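Local coordinates for protein probable 2-dehydro-3-deoxygalactonokinase DgoK1 (Sinorhizobium meliloti, PDB 3T69) that probably phosphorylates 2-dehydro-3-deoxy-D-galactonate with ATP, giving the 6-phospho sugar acid in the DeLey-Doudoroff route of galactose breakdown, at residues 10-15 with 65-70; 199-204 with 239-244; 112-117 with 161-166. All coordinates share one frame; numbering follows the deposited sequence.

Contact 1 (10-15 with 65-70); sequences AAVDWG and LPIIIC
V12 and I69 lie side by side on neighbouring parallel strands, both pointing to the face that also holds A10 and I67, and here the packing is tight. V12 CG1 rests 3.6 Å from I69 CG2, while V12 CG2 meets I67 CG2 at 3.9 Å, the two side chains crossing at a slant. I69 carries CG2 anti to its nitrogen (CG1 at chi1 -46°), which sends that methyl across to V12 and to the edge of the W14 indole, near the ring plane; helix 50-58 closes over I67 and I69 through L52. With an alanine here in place of I69, a gap is likely to open between V12, W14 and L52, and the indole edge would lose its methyl neighbour. Five backbone bonds join the strands, among them V12 N to I68 O (2.9 Å) and C70 N to V12 O (3.0 Å). In the actin-like ATPase fold of this kinase family, these are inner strands of the first sheet, and the chain leaving D13 and W14 turns back through F19 and R20, consistent with the phosphate-binding hairpin of related kinases. On the opposite face the cross-strand side-chain contact thins at A11, whose CB comes no nearer than 4.3 Å to I68 CG2; helix 290-305 lies over A11 and C70 there. Toward the ends the contact is more open: P66, whose carbonyl O accepts A10 N (3.1 Å), and D13, its carboxylate beside the C70 sulfur, are both partly exposed.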
loop_
_atom_site.group_PDB
_atom_site.type_symbol
_atom_site.label_atom_id
_atom_site.label_comp_id
_atom_site.label_asym_id
_atom_site.label_seq_id
_atom_site.Cartn_x
_atom_site.Cartn_y
_atom_site.Cartn_z
ATOM N N ALA B 10 -15.948 17.745 30.416
ATOM C CA ALA B 10 -15.425 17.906 29.055
ATOM C C ALA B 10 -15.214 16.499 28.489
ATOM O O ALA B 10 -14.727 15.607 29.195
ATOM C CB ALA B 10 -14.124 18.705 29.029
ATOM N N ALA B 11 -15.627 16.301 27.234
ATOM C CA ALA B 11 -15.362 15.080 26.499
ATOM C C ALA B 11 -14.423 15.439 25.359
ATOM O O ALA B 11 -14.683 16.403 24.625
ATOM C CB ALA B 11 -16.642 14.502 25.974
ATOM N N VAL B 12 -13.325 14.682 25.244
ATOM C CA VAL B 12 -12.292 14.929 24.244
ATOM C C VAL B 12 -12.002 13.638 23.475
ATOM O O VAL B 12 -11.689 12.605 24.089
ATOM C CB VAL B 12 -10.978 15.379 24.915
ATOM C CG1 VAL B 12 -9.833 15.379 23.923
ATOM C CG2 VAL B 12 -11.134 16.735 25.586
ATOM N N ASP B 13 -12.118 13.693 22.142
ATOM C CA ASP B 13 -11.803 12.557 21.248
ATOM C C ASP B 13 -10.559 12.910 20.462
ATOM O O ASP B 13 -10.610 13.658 19.504
ATOM C CB ASP B 13 -12.978 12.229 20.322
ATOM C CG ASP B 13 -12.731 10.991 19.422
ATOM O OD1 ASP B 13 -12.077 10.009 19.835
ATOM O OD2 ASP B 13 -13.238 10.973 18.290
ATOM N N TRP B 14 -9.427 12.377 20.910
ATOM C CA TRP B 14 -8.129 12.822 20.457
ATOM C C TRP B 14 -7.553 11.750 19.521
ATOM O O TRP B 14 -6.926 10.754 19.949
ATOM C CB TRP B 14 -7.226 13.108 21.649
ATOM C CG TRP B 14 -6.307 14.238 21.411
ATOM C CD1 TRP B 14 -5.758 14.593 20.229
ATOM C CD2 TRP B 14 -5.792 15.167 22.391
ATOM N NE1 TRP B 14 -4.942 15.688 20.393
ATOM C CE2 TRP B 14 -4.960 16.070 21.708
ATOM C CE3 TRP B 14 -5.993 15.345 23.769
ATOM C CZ2 TRP B 14 -4.317 17.135 22.351
ATOM C CZ3 TRP B 14 -5.342 16.398 24.405
ATOM C CH2 TRP B 14 -4.509 17.270 23.696
ATOM N N GLY B 15 -7.810 11.965 18.229
ATOM C CA GLY B 15 -7.393 11.060 17.174
ATOM C C GLY B 15 -5.985 11.321 16.699
ATOM O O GLY B 15 -5.338 12.262 17.166
ATOM N N LEU B 65 -13.418 21.724 35.767
ATOM C CA LEU B 65 -14.307 20.831 35.081
ATOM C C LEU B 65 -13.409 19.705 34.726
ATOM O O LEU B 65 -12.338 19.947 34.180
ATOM C CB LEU B 65 -14.877 21.483 33.825
ATOM C CG LEU B 65 -15.857 20.615 33.027
ATOM C CD1 LEU B 65 -17.265 20.517 33.683
ATOM C CD2 LEU B 65 -15.911 21.080 31.542
ATOM N N PRO B 66 -13.831 18.466 35.048
ATOM C CA PRO B 66 -13.011 17.282 34.801
ATOM C C PRO B 66 -13.002 16.997 33.305
ATOM O O PRO B 66 -13.760 17.626 32.576
ATOM C CB PRO B 66 -13.758 16.170 35.561
ATOM C CG PRO B 66 -15.157 16.646 35.669
ATOM C CD PRO B 66 -15.206 18.115 35.464
ATOM N N ILE B 67 -12.168 16.049 32.863
ATOM C CA ILE B 67 -11.946 15.754 31.437
ATOM C C ILE B 67 -11.809 14.259 31.206
ATOM O O ILE B 67 -10.990 13.594 31.838
ATOM C CB ILE B 67 -10.676 16.425 30.909
ATOM C CG1 ILE B 67 -10.582 17.855 31.447
ATOM C CG2 ILE B 67 -10.632 16.393 29.414
ATOM C CD1 ILE B 67 -9.873 18.821 30.495
ATOM N N ILE B 68 -12.608 13.759 30.270
ATOM C CA ILE B 68 -12.579 12.383 29.865
ATOM C C ILE B 68 -12.176 12.345 28.385
ATOM O O ILE B 68 -12.748 13.051 27.549
ATOM C CB ILE B 68 -13.921 11.728 30.139
ATOM C CG1 ILE B 68 -13.873 10.221 29.891
ATOM C CG2 ILE B 68 -15.006 12.427 29.394
ATOM C CD1 ILE B 68 -12.837 9.495 30.778
ATOM N N ILE B 69 -11.145 11.553 28.097
ATOM C CA ILE B 69 -10.521 11.532 26.784
ATOM C C ILE B 69 -10.344 10.122 26.290
ATOM O O ILE B 69 -9.840 9.269 27.011
ATOM C CB ILE B 69 -9.132 12.139 26.799
ATOM C CG1 ILE B 69 -9.113 13.468 27.574
ATOM C CG2 ILE B 69 -8.660 12.273 25.394
ATOM C CD1 ILE B 69 -7.731 14.154 27.621
ATOM N N CYS B 70 -10.755 9.884 25.053
ATOM C CA CYS B 70 -10.537 8.621 24.397
ATOM C C CYS B 70 -9.575 8.839 23.208
ATOM O O CYS B 70 -9.341 9.977 22.808
ATOM C CB CYS B 70 -11.891 8.031 23.951
ATOM S SG CYS B 70 -12.680 8.877 22.560
#

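Contact 2 (199-204 with 239-244); sequences AAFTDA and QLSGTL
A204 meets G242 where helices 199-210 and 233-252 run side by side, and the contact illustrates how small residues let helices approach. Its first kind of interaction is methyl against backbone. The A204 CB points toward the other helix and stands 3.6 Å from G242 CA and 3.4 Å from Q239 O, with T243 N close behind. G242 has no side chain, and a CB there would run into A204 CB and the F201 carbonyl oxygen, so the missing side chain leaves room for the segment axes to come within 7.3 Å.

The second kind is aromatic. F201 has CG anti to its nitrogen (chi1 -180°), which swings the ring along the side of the neighbouring helix; CE1 comes 3.6 Å from G242 CA, approached obliquely. The hydroxyl oxygen of S241 sits at the ring's edge, near its plane, 3.7 Å from CE1. L273 of helix 268-280 packs on both F201 and S241 and continues the packing beside the ring.

Polar chemistry stays within a helix, and no hydrogen bond crosses. T243 turns OG1 back beside its own nitrogen (chi1 -60°) and donates to Q239 O at 2.8 Å, from above the carbonyl plane. Because T243 N also donates to that oxygen, at 2.7 Å, the carbonyl facing the A204 methyl is gripped twice and its polarity is met inside its own helix. T243, pointing away from helix 199-210, packs on L218 and L219 of helix 215-228.

With the short segments crossing at -27° and a glycine-alanine pair as their nearest CA atoms, the arrangement is that of close small-residue packing between near-parallel helices, here in an all-helical part of the kinase.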
loop_
_atom_site.group_PDB
_atom_site.type_symbol
_atom_site.label_atom_id
_atom_site.label_comp_id
_atom_site.label_asym_id
_atom_site.label_seq_id
_atom_site.Cartn_x
_atom_site.Cartn_y
_atom_site.Cartn_z
ATOM N N ALA B 199 -19.362 5.249 -11.513
ATOM C CA ALA B 199 -19.179 3.825 -11.793
ATOM C C ALA B 199 -17.711 3.426 -11.641
ATOM O O ALA B 199 -17.412 2.287 -11.282
ATOM C CB ALA B 199 -19.707 3.482 -13.189
ATOM N N ALA B 200 -16.805 4.366 -11.907
ATOM C CA ALA B 200 -15.390 4.135 -11.659
ATOM C C ALA B 200 -15.215 3.509 -10.256
ATOM O O ALA B 200 -14.564 2.459 -10.117
ATOM C CB ALA B 200 -14.585 5.410 -11.815
ATOM N N PHE B 201 -15.876 4.092 -9.248
ATOM C CA PHE B 201 -15.800 3.593 -7.876
ATOM C C PHE B 201 -16.352 2.195 -7.613
ATOM O O PHE B 201 -15.650 1.366 -7.020
ATOM C CB PHE B 201 -16.353 4.602 -6.857
ATOM C CG PHE B 201 -16.286 4.118 -5.429
ATOM C CD1 PHE B 201 -15.075 4.138 -4.720
ATOM C CD2 PHE B 201 -17.419 3.621 -4.792
ATOM C CE1 PHE B 201 -15.007 3.665 -3.380
ATOM C CE2 PHE B 201 -17.365 3.136 -3.462
ATOM C CZ PHE B 201 -16.157 3.170 -2.752
ATOM N N THR B 202 -17.584 1.906 -8.005
ATOM C CA THR B 202 -18.143 0.582 -7.685
ATOM C C THR B 202 -17.604 -0.527 -8.573
ATOM O O THR B 202 -17.672 -1.708 -8.188
ATOM C CB THR B 202 -19.706 0.528 -7.706
ATOM O OG1 THR B 202 -20.205 0.897 -9.009
ATOM C CG2 THR B 202 -20.279 1.430 -6.638
ATOM N N ASP B 203 -17.119 -0.177 -9.773
ATOM C CA ASP B 203 -16.414 -1.168 -10.601
ATOM C C ASP B 203 -15.161 -1.664 -9.856
ATOM O O ASP B 203 -14.982 -2.884 -9.716
ATOM C CB ASP B 203 -15.999 -0.619 -11.982
ATOM C CG ASP B 203 -17.185 -0.353 -12.923
ATOM O OD1 ASP B 203 -18.294 -0.922 -12.691
ATOM O OD2 ASP B 203 -16.970 0.438 -13.904
ATOM N N ALA B 204 -14.340 -0.712 -9.373
ATOM C CA ALA B 204 -13.121 -0.976 -8.604
ATOM C C ALA B 204 -13.397 -1.896 -7.422
ATOM O O ALA B 204 -12.732 -2.948 -7.262
ATOM C CB ALA B 204 -12.513 0.298 -8.135
ATOM N N GLN B 239 -11.031 4.675 -8.645
ATOM C CA GLN B 239 -10.456 3.338 -8.863
ATOM C C GLN B 239 -9.538 2.965 -7.686
ATOM O O GLN B 239 -9.697 1.897 -7.046
ATOM C CB GLN B 239 -9.628 3.394 -10.124
ATOM C CG GLN B 239 -9.677 2.176 -10.978
ATOM C CD GLN B 239 -8.974 2.418 -12.313
ATOM O OE1 GLN B 239 -8.894 3.570 -12.792
ATOM N NE2 GLN B 239 -8.484 1.329 -12.938
ATOM N N LEU B 240 -8.608 3.873 -7.380
ATOM C CA LEU B 240 -7.772 3.717 -6.208
ATOM C C LEU B 240 -8.560 3.459 -4.923
ATOM O O LEU B 240 -8.272 2.475 -4.208
ATOM C CB LEU B 240 -6.846 4.912 -6.002
ATOM C CG LEU B 240 -5.927 4.785 -4.780
ATOM C CD1 LEU B 240 -5.068 3.547 -4.849
ATOM C CD2 LEU B 240 -4.997 5.966 -4.735
ATOM N N SER B 241 -9.522 4.334 -4.613
ATOM C CA SER B 241 -10.249 4.186 -3.391
ATOM C C SER B 241 -11.031 2.896 -3.470
ATOM O O SER B 241 -11.023 2.080 -2.529
ATOM C CB SER B 241 -11.187 5.351 -3.190
ATOM O OG SER B 241 -11.913 5.135 -1.991
ATOM N N GLY B 242 -11.658 2.678 -4.618
ATOM C CA GLY B 242 -12.474 1.536 -4.785
ATOM C C GLY B 242 -11.735 0.249 -4.605
ATOM O O GLY B 242 -12.295 -0.721 -4.029
ATOM N N THR B 243 -10.484 0.201 -5.087
ATOM C CA THR B 243 -9.702 -1.049 -5.030
ATOM C C THR B 243 -9.420 -1.443 -3.596
ATOM O O THR B 243 -9.654 -2.611 -3.157
ATOM C CB THR B 243 -8.342 -0.940 -5.818
ATOM O OG1 THR B 243 -8.598 -0.643 -7.211
ATOM C CG2 THR B 243 -7.557 -2.228 -5.693
ATOM N N LEU B 244 -8.915 -0.455 -2.871
ATOM C CA LEU B 244 -8.571 -0.612 -1.470
ATOM C C LEU B 244 -9.781 -1.070 -0.686
ATOM O O LEU B 244 -9.694 -2.030 0.112
ATOM C CB LEU B 244 -8.088 0.712 -0.916
ATOM C CG LEU B 244 -6.729 1.105 -1.465
ATOM C CD1 LEU B 244 -6.302 2.387 -0.816
ATOM C CD2 LEU B 244 -5.649 -0.060 -1.271
#

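Contact 3 (112-117 with 161-166); sequences PGLAQR and DRVEGF
Q116 OE1 is gripped from two directions: F166 N donates to it at 3.0 Å, and a water donates at 3.0 Å while giving its other hydrogen to E164 O. This one side chain spans two strands that are not paired, because strands 108-116 and 162-169 belong to two different sheets, consistent with the two halves of the actin-like fold; their short segments cross at 68°. Q116 reaches over with CG anti to its nitrogen (chi1 -163°) and the chain extended beyond. The F166 N-H arrives well above the amide's carbonyl plane, 55° out of it, and not on a lone pair. At the other end of the amide, NE2 donates to the carbonyl of H121, so both ends of the group have partners and its flip is probably fixed. G165 suits the place: a CB there would collide with OE1.

The F166 ring adds packing: it lies obliquely against strand 108-116, its CE1 3.9 Å from Q116 CB, and strand 123-125 touches it through D123 and M125. A115, turned away from strand 162-169, packs on L228 of the second subunit. Further back along the strand, L114 and V163 meet tip to tip, L114 CD1 lying 3.7 Å from V163 CG2.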
loop_
_atom_site.group_PDB
_atom_site.type_symbol
_atom_site.label_atom_id
_atom_site.label_comp_id
_atom_site.label_asym_id
_atom_site.label_seq_id
_atom_site.Cartn_x
_atom_site.Cartn_y
_atom_site.Cartn_z
ATOM N N PRO B 112 -8.691 3.311 28.151
ATOM C CA PRO B 112 -7.859 2.350 27.466
ATOM C C PRO B 112 -8.413 2.025 26.061
ATOM O O PRO B 112 -9.548 2.415 25.735
ATOM C CB PRO B 112 -7.989 1.138 28.376
ATOM C CG PRO B 112 -9.372 1.315 28.967
ATOM C CD PRO B 112 -9.319 2.713 29.335
ATOM N N GLY B 113 -7.615 1.309 25.255
ATOM C CA GLY B 113 -8.132 0.719 24.026
ATOM C C GLY B 113 -8.481 -0.746 24.238
ATOM O O GLY B 113 -8.470 -1.214 25.361
ATOM N N LEU B 114 -8.785 -1.459 23.158
ATOM C CA LEU B 114 -8.865 -2.910 23.188
ATOM C C LEU B 114 -7.724 -3.627 22.415
ATOM O O LEU B 114 -7.275 -3.172 21.388
ATOM C CB LEU B 114 -10.232 -3.382 22.669
ATOM C CG LEU B 114 -11.503 -2.788 23.296
ATOM C CD1 LEU B 114 -12.746 -3.326 22.624
ATOM C CD2 LEU B 114 -11.610 -3.091 24.755
ATOM N N ALA B 115 -7.276 -4.760 22.916
ATOM C CA ALA B 115 -6.306 -5.558 22.209
ATOM C C ALA B 115 -6.825 -6.974 22.004
ATOM O O ALA B 115 -7.381 -7.577 22.925
ATOM C CB ALA B 115 -4.987 -5.600 22.958
ATOM N N GLN B 116 -6.627 -7.477 20.789
ATOM C CA GLN B 116 -6.810 -8.859 20.494
ATOM C C GLN B 116 -5.418 -9.484 20.538
ATOM O O GLN B 116 -4.563 -9.178 19.724
ATOM C CB GLN B 116 -7.481 -8.999 19.133
ATOM C CG GLN B 116 -8.102 -10.371 18.894
ATOM C CD GLN B 116 -8.847 -10.466 17.558
ATOM O OE1 GLN B 116 -10.044 -10.755 17.536
ATOM N NE2 GLN B 116 -8.131 -10.227 16.431
ATOM N N ARG B 117 -5.173 -10.320 21.536
ATOM C CA ARG B 117 -3.827 -10.860 21.788
ATOM C C ARG B 117 -3.440 -12.121 20.985
ATOM O O ARG B 117 -2.279 -12.485 20.923
ATOM C CB ARG B 117 -3.610 -11.071 23.290
ATOM C CG ARG B 117 -3.404 -9.762 24.029
ATOM C CD ARG B 117 -2.764 -9.908 25.426
ATOM N NE ARG B 117 -1.809 -8.812 25.641
ATOM C CZ ARG B 117 -0.495 -8.926 25.437
ATOM N NH1 ARG B 117 0.033 -10.111 25.066
ATOM N NH2 ARG B 117 0.292 -7.857 25.610
ATOM N N ASP B 161 -23.088 -6.164 24.575
ATOM C CA ASP B 161 -22.180 -5.294 25.288
ATOM C C ASP B 161 -20.863 -6.014 25.505
ATOM O O ASP B 161 -20.186 -5.837 26.481
ATOM C CB ASP B 161 -22.763 -4.890 26.637
ATOM C CG ASP B 161 -24.044 -4.058 26.521
ATOM O OD1 ASP B 161 -24.779 -4.184 25.526
ATOM O OD2 ASP B 161 -24.340 -3.289 27.453
ATOM N N ARG B 162 -20.515 -6.835 24.550
ATOM C CA ARG B 162 -19.238 -7.553 24.504
ATOM C C ARG B 162 -18.554 -7.545 23.112
ATOM O O ARG B 162 -19.142 -7.989 22.105
ATOM C CB ARG B 162 -19.403 -8.994 24.980
ATOM C CG ARG B 162 -19.846 -9.110 26.400
ATOM C CD ARG B 162 -19.676 -10.506 26.894
ATOM N NE ARG B 162 -18.367 -10.753 27.522
ATOM C CZ ARG B 162 -17.476 -11.653 27.087
ATOM N NH1 ARG B 162 -17.723 -12.397 25.990
ATOM N NH2 ARG B 162 -16.328 -11.819 27.751
ATOM N N VAL B 163 -17.321 -7.042 23.049
ATOM C CA VAL B 163 -16.486 -7.259 21.861
ATOM C C VAL B 163 -15.868 -8.655 21.888
ATOM O O VAL B 163 -15.090 -8.961 22.782
ATOM C CB VAL B 163 -15.375 -6.235 21.756
ATOM C CG1 VAL B 163 -14.639 -6.445 20.493
ATOM C CG2 VAL B 163 -15.958 -4.854 21.784
ATOM N N GLU B 164 -16.224 -9.491 20.911
ATOM C CA GLU B 164 -15.763 -10.878 20.869
ATOM C C GLU B 164 -14.397 -10.972 20.203
ATOM O O GLU B 164 -13.568 -11.815 20.567
ATOM C CB GLU B 164 -16.774 -11.785 20.140
ATOM C CG GLU B 164 -17.996 -12.215 20.965
ATOM C CD GLU B 164 -17.603 -13.080 22.163
ATOM O OE1 GLU B 164 -16.844 -14.071 21.944
ATOM O OE2 GLU B 164 -18.035 -12.777 23.318
ATOM N N GLY B 165 -14.187 -10.092 19.225
ATOM C CA GLY B 165 -12.978 -10.051 18.413
ATOM C C GLY B 165 -13.125 -8.917 17.422
ATOM O O GLY B 165 -14.220 -8.307 17.291
ATOM N N PHE B 166 -12.031 -8.615 16.726
ATOM C CA PHE B 166 -12.070 -7.644 15.665
ATOM C C PHE B 166 -10.889 -7.700 14.691
ATOM O O PHE B 166 -9.913 -8.413 14.944
ATOM C CB PHE B 166 -12.183 -6.272 16.273
ATOM C CG PHE B 166 -11.016 -5.881 17.098
ATOM C CD1 PHE B 166 -10.898 -6.324 18.421
ATOM C CD2 PHE B 166 -10.054 -5.016 16.579
ATOM C CE1 PHE B 166 -9.815 -5.911 19.220
ATOM C CE2 PHE B 166 -8.963 -4.601 17.350
ATOM C CZ PHE B 166 -8.836 -5.046 18.685
HETATM O O HOH W 1 -10.519 -11.936 20.263
#

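How the contacts relate
All three contacts are largely buried, yet each uses different chemistry. Contact 1 is regular sheet, bound by backbone hydrogen bonds, with mostly apolar side chains on one face and a carboxylate and a thiol among those of the other. Contact 3 reaches the same sheet through strand 108-116, neighbour of 67-71, but joins it to another, so a glutamine side chain and a water do what paired backbones do in contact 1. Contact 2 shares no element with either and is purely helical, without hydrogen bonds across; its centre lies farthest from the chain's centre, about 21 Å away. Contact 3 alone touches the second subunit, running out at the exposed R117.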